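Local coordinates for protein polysaccharide deacetylase (Bacillus anthracis, PDB 2J13) that probably removes acetyl groups from bacterial cell-wall peptidoglycan as a zinc-binding carbohydrate esterase of family 4, at residues A12-W20 with G156-A164; L41-L49 with K167-S177. All coordinates share one frame; numbering follows the deposited sequence.

Interaction 1: A12-W20 with G156-A164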
loop_
_atom_site.group_PDB
_atom_site.type_symbol
_atom_site.label_atom_id
_atom_site.label_comp_id
_atom_site.label_asym_id
_atom_site.label_seq_id
_atom_site.Cartn_x
_atom_site.Cartn_y
_atom_site.Cartn_z
ATOM N N ALA A 12 -17.407 -20.528 -10.258
ATOM C CA ALA A 12 -16.881 -19.436 -11.081
ATOM C C ALA A 12 -16.826 -18.200 -10.215
ATOM O O ALA A 12 -17.857 -17.713 -9.730
ATOM C CB ALA A 12 -17.759 -19.163 -12.289
ATOM N N TYR A 13 -15.626 -17.674 -10.042
ATOM C CA TYR A 13 -15.465 -16.428 -9.322
ATOM C C TYR A 13 -16.225 -15.338 -10.029
ATOM O O TYR A 13 -16.299 -15.286 -11.263
ATOM C CB TYR A 13 -13.992 -16.016 -9.255
ATOM C CG TYR A 13 -13.120 -16.886 -8.395
ATOM C CD1 TYR A 13 -13.414 -17.109 -7.059
ATOM C CD2 TYR A 13 -11.956 -17.442 -8.908
ATOM C CE1 TYR A 13 -12.591 -17.898 -6.261
ATOM C CE2 TYR A 13 -11.122 -18.220 -8.120
ATOM C CZ TYR A 13 -11.448 -18.452 -6.806
ATOM O OH TYR A 13 -10.607 -19.242 -6.054
ATOM N N THR A 14 -16.783 -14.438 -9.239
ATOM C CA THR A 14 -17.462 -13.295 -9.772
ATOM C C THR A 14 -16.432 -12.315 -10.307
ATOM O O THR A 14 -15.388 -12.088 -9.665
ATOM C CB THR A 14 -18.310 -12.661 -8.647
ATOM O OG1 THR A 14 -19.188 -13.676 -8.109
ATOM C CG2 THR A 14 -19.115 -11.542 -9.168
ATOM N N ASN A 15 -16.718 -11.752 -11.472
ATOM C CA ASN A 15 -15.860 -10.768 -12.105
ATOM C C ASN A 15 -16.428 -9.365 -12.021
ATOM O O ASN A 15 -15.871 -8.429 -12.589
ATOM C CB ASN A 15 -15.621 -11.167 -13.565
ATOM C CG ASN A 15 -15.076 -12.602 -13.707
ATOM O OD1 ASN A 15 -14.009 -12.930 -13.176
ATOM N ND2 ASN A 15 -15.803 -13.453 -14.433
ATOM N N THR A 16 -17.547 -9.187 -11.300
ATOM C CA THR A 16 -18.144 -7.867 -11.199
ATOM C C THR A 16 -17.168 -6.963 -10.446
ATOM O O THR A 16 -16.674 -7.358 -9.400
ATOM C CB THR A 16 -19.506 -7.890 -10.498
ATOM O OG1 THR A 16 -20.393 -8.723 -11.249
ATOM C CG2 THR A 16 -20.098 -6.488 -10.435
ATOM N N PRO A 17 -16.858 -5.795 -11.025
ATOM C CA PRO A 17 -15.921 -4.863 -10.387
ATOM C C PRO A 17 -16.497 -4.063 -9.234
ATOM O O PRO A 17 -17.684 -3.663 -9.244
ATOM C CB PRO A 17 -15.536 -3.915 -11.529
ATOM C CG PRO A 17 -16.615 -4.007 -12.506
ATOM C CD PRO A 17 -17.264 -5.320 -12.366
ATOM N N HIS A 18 -15.654 -3.810 -8.243
ATOM C CA HIS A 18 -16.001 -2.968 -7.130
ATOM C C HIS A 18 -14.890 -1.947 -7.009
ATOM O O HIS A 18 -13.746 -2.260 -7.383
ATOM C CB HIS A 18 -16.059 -3.814 -5.871
ATOM C CG HIS A 18 -17.056 -4.937 -5.930
ATOM N ND1 HIS A 18 -18.417 -4.725 -6.020
ATOM C CD2 HIS A 18 -16.888 -6.279 -5.865
ATOM C CE1 HIS A 18 -19.043 -5.890 -6.033
ATOM N NE2 HIS A 18 -18.139 -6.851 -5.936
ATOM N N ASN A 19 -15.218 -0.740 -6.549
ATOM C CA ASN A 19 -14.230 0.296 -6.244
ATOM C C ASN A 19 -14.112 0.366 -4.722
ATOM O O ASN A 19 -15.109 0.570 -4.006
ATOM C CB ASN A 19 -14.643 1.672 -6.785
ATOM C CG ASN A 19 -14.874 1.683 -8.276
ATOM O OD1 ASN A 19 -14.315 0.886 -9.011
ATOM N ND2 ASN A 19 -15.735 2.594 -8.736
ATOM N N TRP A 20 -12.903 0.212 -4.200
ATOM C CA TRP A 20 -12.743 0.266 -2.748
ATOM C C TRP A 20 -13.093 1.638 -2.212
ATOM O O TRP A 20 -12.680 2.641 -2.770
ATOM C CB TRP A 20 -11.312 -0.079 -2.318
ATOM C CG TRP A 20 -11.212 -0.057 -0.874
ATOM C CD1 TRP A 20 -10.689 0.931 -0.112
ATOM C CD2 TRP A 20 -11.691 -1.057 0.034
ATOM N NE1 TRP A 20 -10.801 0.605 1.197
ATOM C CE2 TRP A 20 -11.431 -0.597 1.324
ATOM C CE3 TRP A 20 -12.339 -2.285 -0.123
ATOM C CZ2 TRP A 20 -11.746 -1.338 2.457
ATOM C CZ3 TRP A 20 -12.650 -3.022 1.004
ATOM C CH2 TRP A 20 -12.362 -2.529 2.283
ATOM N N GLY A 156 -7.872 0.948 -6.382
ATOM C CA GLY A 156 -8.655 0.174 -5.441
ATOM C C GLY A 156 -9.750 -0.647 -6.119
ATOM O O GLY A 156 -10.727 -1.043 -5.476
ATOM N N VAL A 157 -9.571 -0.916 -7.415
ATOM C CA VAL A 157 -10.547 -1.705 -8.166
ATOM C C VAL A 157 -10.251 -3.192 -8.013
ATOM O O VAL A 157 -9.094 -3.667 -8.195
ATOM C CB VAL A 157 -10.631 -1.268 -9.623
ATOM C CG1 VAL A 157 -11.575 -2.193 -10.435
ATOM C CG2 VAL A 157 -11.065 0.219 -9.725
ATOM N N PHE A 158 -11.299 -3.949 -7.724
ATOM C CA PHE A 158 -11.188 -5.387 -7.520
ATOM C C PHE A 158 -12.489 -6.121 -7.867
ATOM O O PHE A 158 -13.565 -5.496 -7.931
ATOM C CB PHE A 158 -10.809 -5.734 -6.088
ATOM C CG PHE A 158 -11.878 -5.391 -5.075
ATOM C CD1 PHE A 158 -12.026 -4.079 -4.637
ATOM C CD2 PHE A 158 -12.717 -6.369 -4.592
ATOM C CE1 PHE A 158 -13.018 -3.735 -3.720
ATOM C CE2 PHE A 158 -13.709 -6.037 -3.670
ATOM C CZ PHE A 158 -13.836 -4.710 -3.250
ATOM N N SER A 159 -12.338 -7.422 -8.055
ATOM C CA SER A 159 -13.454 -8.390 -8.053
ATOM C C SER A 159 -13.094 -9.561 -7.182
ATOM O O SER A 159 -11.978 -9.702 -6.727
ATOM C CB SER A 159 -13.744 -8.853 -9.478
ATOM O OG SER A 159 -12.602 -9.524 -10.002
ATOM N N GLU A 160 -14.042 -10.450 -6.923
ATOM C CA GLU A 160 -13.711 -11.707 -6.295
ATOM C C GLU A 160 -12.565 -12.422 -7.014
ATOM O O GLU A 160 -11.654 -12.968 -6.373
ATOM C CB GLU A 160 -14.946 -12.627 -6.244
ATOM C CG GLU A 160 -14.724 -13.775 -5.305
ATOM C CD GLU A 160 -15.820 -14.843 -5.342
ATOM O OE1 GLU A 160 -16.573 -14.944 -6.345
ATOM O OE2 GLU A 160 -15.875 -15.593 -4.336
ATOM N N ARG A 161 -12.621 -12.439 -8.339
ATOM C CA ARG A 161 -11.586 -13.110 -9.131
ATOM C C ARG A 161 -10.200 -12.516 -8.895
ATOM O O ARG A 161 -9.252 -13.254 -8.631
ATOM C CB ARG A 161 -11.912 -13.056 -10.610
ATOM C CG ARG A 161 -10.986 -13.958 -11.426
ATOM C CD ARG A 161 -10.972 -13.609 -12.849
ATOM N NE ARG A 161 -10.366 -14.701 -13.599
ATOM C CZ ARG A 161 -11.014 -15.817 -13.897
ATOM N NH1 ARG A 161 -12.284 -15.970 -13.525
ATOM N NH2 ARG A 161 -10.385 -16.782 -14.555
ATOM N N THR A 162 -10.098 -11.198 -8.959
ATOM C CA THR A 162 -8.766 -10.547 -8.871
ATOM C C THR A 162 -8.171 -10.700 -7.464
ATOM O O THR A 162 -6.960 -10.882 -7.310
ATOM C CB THR A 162 -8.781 -9.072 -9.324
ATOM O OG1 THR A 162 -9.548 -8.267 -8.417
ATOM C CG2 THR A 162 -9.320 -8.902 -10.727
ATOM N N LEU A 163 -9.008 -10.596 -6.426
ATOM C CA LEU A 163 -8.591 -10.874 -5.063
ATOM C C LEU A 163 -8.071 -12.282 -4.921
ATOM O O LEU A 163 -6.986 -12.516 -4.397
ATOM C CB LEU A 163 -9.762 -10.636 -4.087
ATOM C CG LEU A 163 -10.265 -9.225 -3.975
ATOM C CD1 LEU A 163 -11.544 -9.172 -3.099
ATOM C CD2 LEU A 163 -9.167 -8.265 -3.412
ATOM N N ALA A 164 -8.821 -13.253 -5.432
ATOM C CA ALA A 164 -8.430 -14.642 -5.298
ATOM C C ALA A 164 -7.146 -14.978 -6.097
ATOM O O ALA A 164 -6.309 -15.699 -5.614
ATOM C CB ALA A 164 -9.598 -15.567 -5.692
HETATM O O HOH W 1 -16.714 -9.418 -7.668
#
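His18 and Phe158 face each other as the hydrogen-bonded pair of a two-stranded antiparallel sheet, in which the N-terminal arm 12-20 runs along strand 157-158 and then crosses the start of helix 160-168. Their backbones exchange two bonds, from His18 N to Phe158 O and from Phe158 N to His18 O. The phenyl group stands between its own backbone N and carbonyl carbon (chi1 67°), a setting that brings one ring face under His18 CB, a CH-pi contact 3.8 Å from the ring centroid. The imidazole itself meets this ring only obliquely. Trp20 turns the edge of its indole to Phe158, Trp20 CE3 lying 3.9 Å from Phe158 CE1, while its NE1 is bonded to Trp176 O. On the other face of the sheet, Asn19 OD1 lies alongside Val157 CG2.

At the helix start, Ser159 and Thr162 form a capping box, and Glu160 reaches back to the arm with an extended chain. The Glu160 side chain crosses that of Tyr13 at about a right angle, the carboxylate plane turned 73° from the ring, and Glu160 OE1 accepts an almost straight bond from Thr14 N (2.9 Å) on the anti side. A weak bond from Thr14 OG1 adds to it. Arg161 N returns a bond to Thr14 O, whereas its guanidinium group forms a salt bridge with Asp125. One turn further on, the methyl CB of Ala164 sits over one face of the Tyr13 ring, 3.6 Å from Tyr13 CZ.

Interaction 2: L41-L49 with K167-S177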
loop_
_atom_site.group_PDB
_atom_site.type_symbol
_atom_site.label_atom_id
_atom_site.label_comp_id
_atom_site.label_asym_id
_atom_site.label_seq_id
_atom_site.Cartn_x
_atom_site.Cartn_y
_atom_site.Cartn_z
ATOM N N LEU A 41 -12.936 -9.610 1.298
ATOM C CA LEU A 41 -11.542 -9.466 1.745
ATOM C C LEU A 41 -11.125 -10.584 2.691
ATOM O O LEU A 41 -10.063 -11.177 2.560
ATOM C CB LEU A 41 -11.328 -8.097 2.425
ATOM C CG LEU A 41 -11.035 -6.886 1.554
ATOM C CD1 LEU A 41 -12.134 -6.574 0.566
ATOM C CD2 LEU A 41 -10.764 -5.662 2.461
ATOM N N GLN A 42 -11.969 -10.858 3.674
ATOM C CA GLN A 42 -11.715 -11.909 4.638
ATOM C C GLN A 42 -11.375 -13.277 3.999
ATOM O O GLN A 42 -10.397 -13.917 4.383
ATOM C CB GLN A 42 -12.949 -12.025 5.548
ATOM C CG GLN A 42 -12.871 -13.079 6.625
ATOM C CD GLN A 42 -14.210 -13.257 7.348
ATOM O OE1 GLN A 42 -15.138 -12.441 7.200
ATOM N NE2 GLN A 42 -14.319 -14.336 8.128
ATOM N N LYS A 43 -12.166 -13.706 3.018
ATOM C CA LYS A 43 -11.976 -15.023 2.391
ATOM C C LYS A 43 -10.855 -15.051 1.339
ATOM O O LYS A 43 -10.425 -16.129 0.906
ATOM C CB LYS A 43 -13.255 -15.502 1.699
ATOM C CG LYS A 43 -14.566 -15.382 2.486
ATOM C CD LYS A 43 -15.710 -15.952 1.630
ATOM C CE LYS A 43 -16.955 -15.073 1.587
ATOM N NZ LYS A 43 -16.792 -13.776 0.860
ATOM N N ASN A 44 -10.387 -13.876 0.919
ATOM C CA ASN A 44 -9.440 -13.786 -0.196
ATOM C C ASN A 44 -8.200 -12.957 0.123
ATOM O O ASN A 44 -7.738 -12.216 -0.735
ATOM C CB ASN A 44 -10.150 -13.209 -1.412
ATOM C CG ASN A 44 -11.326 -14.053 -1.865
ATOM O OD1 ASN A 44 -11.139 -15.103 -2.482
ATOM N ND2 ASN A 44 -12.542 -13.580 -1.603
ATOM N N GLY A 45 -7.696 -13.084 1.350
ATOM C CA GLY A 45 -6.371 -12.628 1.715
ATOM C C GLY A 45 -6.248 -11.120 1.737
ATOM O O GLY A 45 -5.174 -10.569 1.438
ATOM N N GLY A 46 -7.341 -10.433 2.056
ATOM C CA GLY A 46 -7.344 -8.956 2.003
ATOM C C GLY A 46 -7.534 -8.372 3.386
ATOM O O GLY A 46 -8.050 -9.033 4.318
ATOM N N PHE A 47 -7.051 -7.153 3.557
ATOM C CA PHE A 47 -7.343 -6.395 4.780
ATOM C C PHE A 47 -7.334 -4.919 4.488
ATOM O O PHE A 47 -6.761 -4.474 3.490
ATOM C CB PHE A 47 -6.421 -6.792 5.941
ATOM C CG PHE A 47 -4.957 -6.644 5.680
ATOM C CD1 PHE A 47 -4.320 -5.431 5.868
ATOM C CD2 PHE A 47 -4.188 -7.738 5.310
ATOM C CE1 PHE A 47 -2.958 -5.314 5.649
ATOM C CE2 PHE A 47 -2.824 -7.607 5.085
ATOM C CZ PHE A 47 -2.207 -6.402 5.255
ATOM N N TYR A 48 -8.003 -4.155 5.350
ATOM C CA TYR A 48 -8.046 -2.707 5.243
ATOM C C TYR A 48 -7.835 -2.020 6.590
ATOM O O TYR A 48 -7.698 -0.800 6.616
ATOM C CB TYR A 48 -9.323 -2.204 4.581
ATOM C CG TYR A 48 -10.548 -2.223 5.479
ATOM C CD1 TYR A 48 -11.192 -3.418 5.749
ATOM C CD2 TYR A 48 -11.035 -1.067 6.041
ATOM C CE1 TYR A 48 -12.345 -3.465 6.559
ATOM C CE2 TYR A 48 -12.181 -1.101 6.865
ATOM C CZ TYR A 48 -12.806 -2.288 7.111
ATOM O OH TYR A 48 -13.943 -2.306 7.918
ATOM N N LEU A 49 -7.753 -2.812 7.653
ATOM C CA LEU A 49 -7.569 -2.342 9.029
ATOM C C LEU A 49 -6.700 -3.336 9.764
ATOM O O LEU A 49 -6.667 -4.543 9.413
ATOM C CB LEU A 49 -8.895 -2.320 9.783
ATOM C CG LEU A 49 -9.896 -1.206 9.700
ATOM C CD1 LEU A 49 -11.121 -1.698 10.470
ATOM C CD2 LEU A 49 -9.337 0.084 10.268
ATOM N N LYS A 167 -4.110 -13.503 -4.133
ATOM C CA LYS A 167 -3.790 -14.376 -3.012
ATOM C C LYS A 167 -3.107 -15.673 -3.451
ATOM O O LYS A 167 -2.158 -16.128 -2.821
ATOM C CB LYS A 167 -5.062 -14.723 -2.227
ATOM C CG LYS A 167 -4.894 -15.720 -1.104
ATOM C CD LYS A 167 -6.270 -15.995 -0.481
ATOM C CE LYS A 167 -6.340 -17.270 0.330
ATOM N NZ LYS A 167 -7.748 -17.410 0.888
ATOM N N GLU A 168 -3.617 -16.266 -4.516
ATOM C CA GLU A 168 -3.071 -17.511 -5.048
ATOM C C GLU A 168 -1.616 -17.341 -5.454
ATOM O O GLU A 168 -0.812 -18.282 -5.313
ATOM C CB GLU A 168 -3.933 -17.915 -6.245
ATOM C CG GLU A 168 -3.598 -19.207 -6.957
ATOM C CD GLU A 168 -4.423 -19.329 -8.257
ATOM O OE1 GLU A 168 -5.633 -18.961 -8.240
ATOM O OE2 GLU A 168 -3.864 -19.761 -9.295
ATOM N N MET A 169 -1.267 -16.154 -5.950
ATOM C CA MET A 169 0.123 -15.835 -6.307
ATOM C C MET A 169 1.016 -15.524 -5.102
ATOM O O MET A 169 2.203 -15.335 -5.264
ATOM C CB MET A 169 0.167 -14.690 -7.310
ATOM C CG MET A 169 -0.543 -14.988 -8.634
ATOM S SD MET A 169 -0.427 -13.641 -9.773
ATOM C CE MET A 169 1.347 -13.544 -10.054
ATOM N N GLY A 170 0.434 -15.481 -3.904
ATOM C CA GLY A 170 1.176 -15.374 -2.669
ATOM C C GLY A 170 1.186 -13.982 -2.067
ATOM O O GLY A 170 2.022 -13.694 -1.193
ATOM N N TYR A 171 0.256 -13.133 -2.496
ATOM C CA TYR A 171 0.161 -11.755 -1.987
ATOM C C TYR A 171 -1.050 -11.504 -1.121
ATOM O O TYR A 171 -2.108 -12.079 -1.349
ATOM C CB TYR A 171 0.081 -10.785 -3.164
ATOM C CG TYR A 171 1.227 -10.916 -4.137
ATOM C CD1 TYR A 171 2.468 -10.370 -3.842
ATOM C CD2 TYR A 171 1.030 -11.516 -5.375
ATOM C CE1 TYR A 171 3.536 -10.468 -4.747
ATOM C CE2 TYR A 171 2.073 -11.619 -6.295
ATOM C CZ TYR A 171 3.318 -11.084 -5.982
ATOM O OH TYR A 171 4.355 -11.203 -6.883
ATOM N N TYR A 172 -0.876 -10.619 -0.135
ATOM C CA TYR A 172 -2.021 -9.951 0.505
ATOM C C TYR A 172 -2.552 -8.824 -0.379
ATOM O O TYR A 172 -1.800 -8.053 -1.002
ATOM C CB TYR A 172 -1.651 -9.338 1.840
ATOM C CG TYR A 172 -1.183 -10.301 2.902
ATOM C CD1 TYR A 172 -2.093 -10.969 3.700
ATOM C CD2 TYR A 172 0.166 -10.506 3.126
ATOM C CE1 TYR A 172 -1.648 -11.822 4.712
ATOM C CE2 TYR A 172 0.621 -11.357 4.124
ATOM C CZ TYR A 172 -0.283 -12.015 4.896
ATOM O OH TYR A 172 0.184 -12.856 5.883
ATOM N N ASN A 173 -3.863 -8.661 -0.334
ATOM C CA ASN A 173 -4.543 -7.565 -0.975
ATOM C C ASN A 173 -4.731 -6.485 0.115
ATOM O O ASN A 173 -5.541 -6.668 1.034
ATOM C CB ASN A 173 -5.922 -8.031 -1.406
ATOM C CG ASN A 173 -5.887 -9.028 -2.584
ATOM O OD1 ASN A 173 -5.641 -8.627 -3.724
ATOM N ND2 ASN A 173 -6.160 -10.321 -2.306
ATOM N N VAL A 174 -4.042 -5.368 -0.036
ATOM C CA VAL A 174 -3.979 -4.351 1.017
ATOM C C VAL A 174 -4.704 -3.102 0.560
ATOM O O VAL A 174 -4.257 -2.406 -0.358
ATOM C CB VAL A 174 -2.542 -4.004 1.390
ATOM C CG1 VAL A 174 -2.554 -3.014 2.555
ATOM C CG2 VAL A 174 -1.737 -5.252 1.741
ATOM N N PHE A 175 -5.846 -2.822 1.204
ATOM C CA PHE A 175 -6.619 -1.627 0.917
ATOM C C PHE A 175 -6.298 -0.566 1.958
ATOM O O PHE A 175 -5.162 -0.512 2.380
ATOM C CB PHE A 175 -8.097 -2.005 0.799
ATOM C CG PHE A 175 -8.370 -2.845 -0.404
ATOM C CD1 PHE A 175 -8.553 -2.262 -1.635
ATOM C CD2 PHE A 175 -8.386 -4.197 -0.307
ATOM C CE1 PHE A 175 -8.782 -3.044 -2.761
ATOM C CE2 PHE A 175 -8.634 -4.987 -1.434
ATOM C CZ PHE A 175 -8.820 -4.394 -2.638
ATOM N N TRP A 176 -7.255 0.242 2.387
ATOM C CA TRP A 176 -6.971 1.327 3.363
ATOM C C TRP A 176 -8.245 1.669 4.090
ATOM O O TRP A 176 -9.330 1.319 3.634
ATOM C CB TRP A 176 -6.413 2.581 2.680
ATOM C CG TRP A 176 -7.289 3.192 1.660
ATOM C CD1 TRP A 176 -8.202 4.182 1.822
ATOM C CD2 TRP A 176 -7.356 2.817 0.273
ATOM N NE1 TRP A 176 -8.823 4.470 0.632
ATOM C CE2 TRP A 176 -8.326 3.636 -0.337
ATOM C CE3 TRP A 176 -6.692 1.865 -0.504
ATOM C CZ2 TRP A 176 -8.647 3.528 -1.690
ATOM C CZ3 TRP A 176 -7.014 1.769 -1.831
ATOM C CH2 TRP A 176 -7.979 2.583 -2.414
ATOM N N SER A 177 -8.113 2.384 5.192
ATOM C CA SER A 177 -9.303 2.854 5.909
ATOM C C SER A 177 -9.511 4.356 5.922
ATOM O O SER A 177 -10.662 4.832 6.123
ATOM C CB SER A 177 -9.332 2.269 7.312
ATOM O OG SER A 177 -8.320 2.821 8.117
HETATM O O HOH W 2 -7.974 -15.237 3.143
HETATM O O HOH W 3 -9.209 -17.154 -2.224
#
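Lys167, in the last turn of helix 160-168, stretches its fully extended chain across the turn after helix 35-43 and gives NZ to Lys43 O at 3.0 Å, from above the carbonyl plane. A water bridges the same NZ to Gly45 N and Gln42 O. After a Schellman motif at Gly170 ends the helix, the chain turns into strand 172-174. Tyr172 offers a ring face to the edge of Phe47 in an offset edge-to-face pair, Tyr172 CD1 lying 3.7 Å from Phe47 CE2, with the planes 63° apart. Asn173 straddles Gly46 in the parallel register: Asn173 N donates to Gly45 O, and Asn173 O accepts from Phe47 N at 3.0 Å. Its ND2 gives a weak bond to Asn44 O and another bond to Leu163 O of the helix. Val174 lies side by side with Phe47; with chi1 at 57°, CG of Phe47 is flanked by both main-chain neighbours of CA, and Phe47 CZ comes 3.7 Å from Val174 CG2. Phe175 N donates to Phe47 O at 3.0 Å, while the Phe175 ring touches Leu41 CD2 obliquely and stacks on Trp20. Trp176 O lies at the Tyr48 ring edge, and Ser177 CB packs 3.7 Å from Leu49 CD2. The other edge of 172-174 pairs with strand 150-151, giving a three-stranded parallel sheet, consistent with the distorted beta/alpha barrel of NodB-type, family 4 esterases.

In the fold
Helix 160-168 serves both contacts, its first turn in interaction 1 and its last in interaction 2, and strand 18-19 leads on towards helix 35-43. Interaction 1 lies farther from the chain's centre: its strands pair antiparallel, and the exposed, polar arm is then held by a carboxylate, main-chain bonds and a tyrosine ring. Interaction 2 sits deeper, where the strands pair in parallel and the side-chain packing is more apolar, aromatic and aliphatic, with Lys167 giving the one bond across the contact from a charged side chain. The two meet at Trp20, whose indole packs on Leu41 and Tyr48.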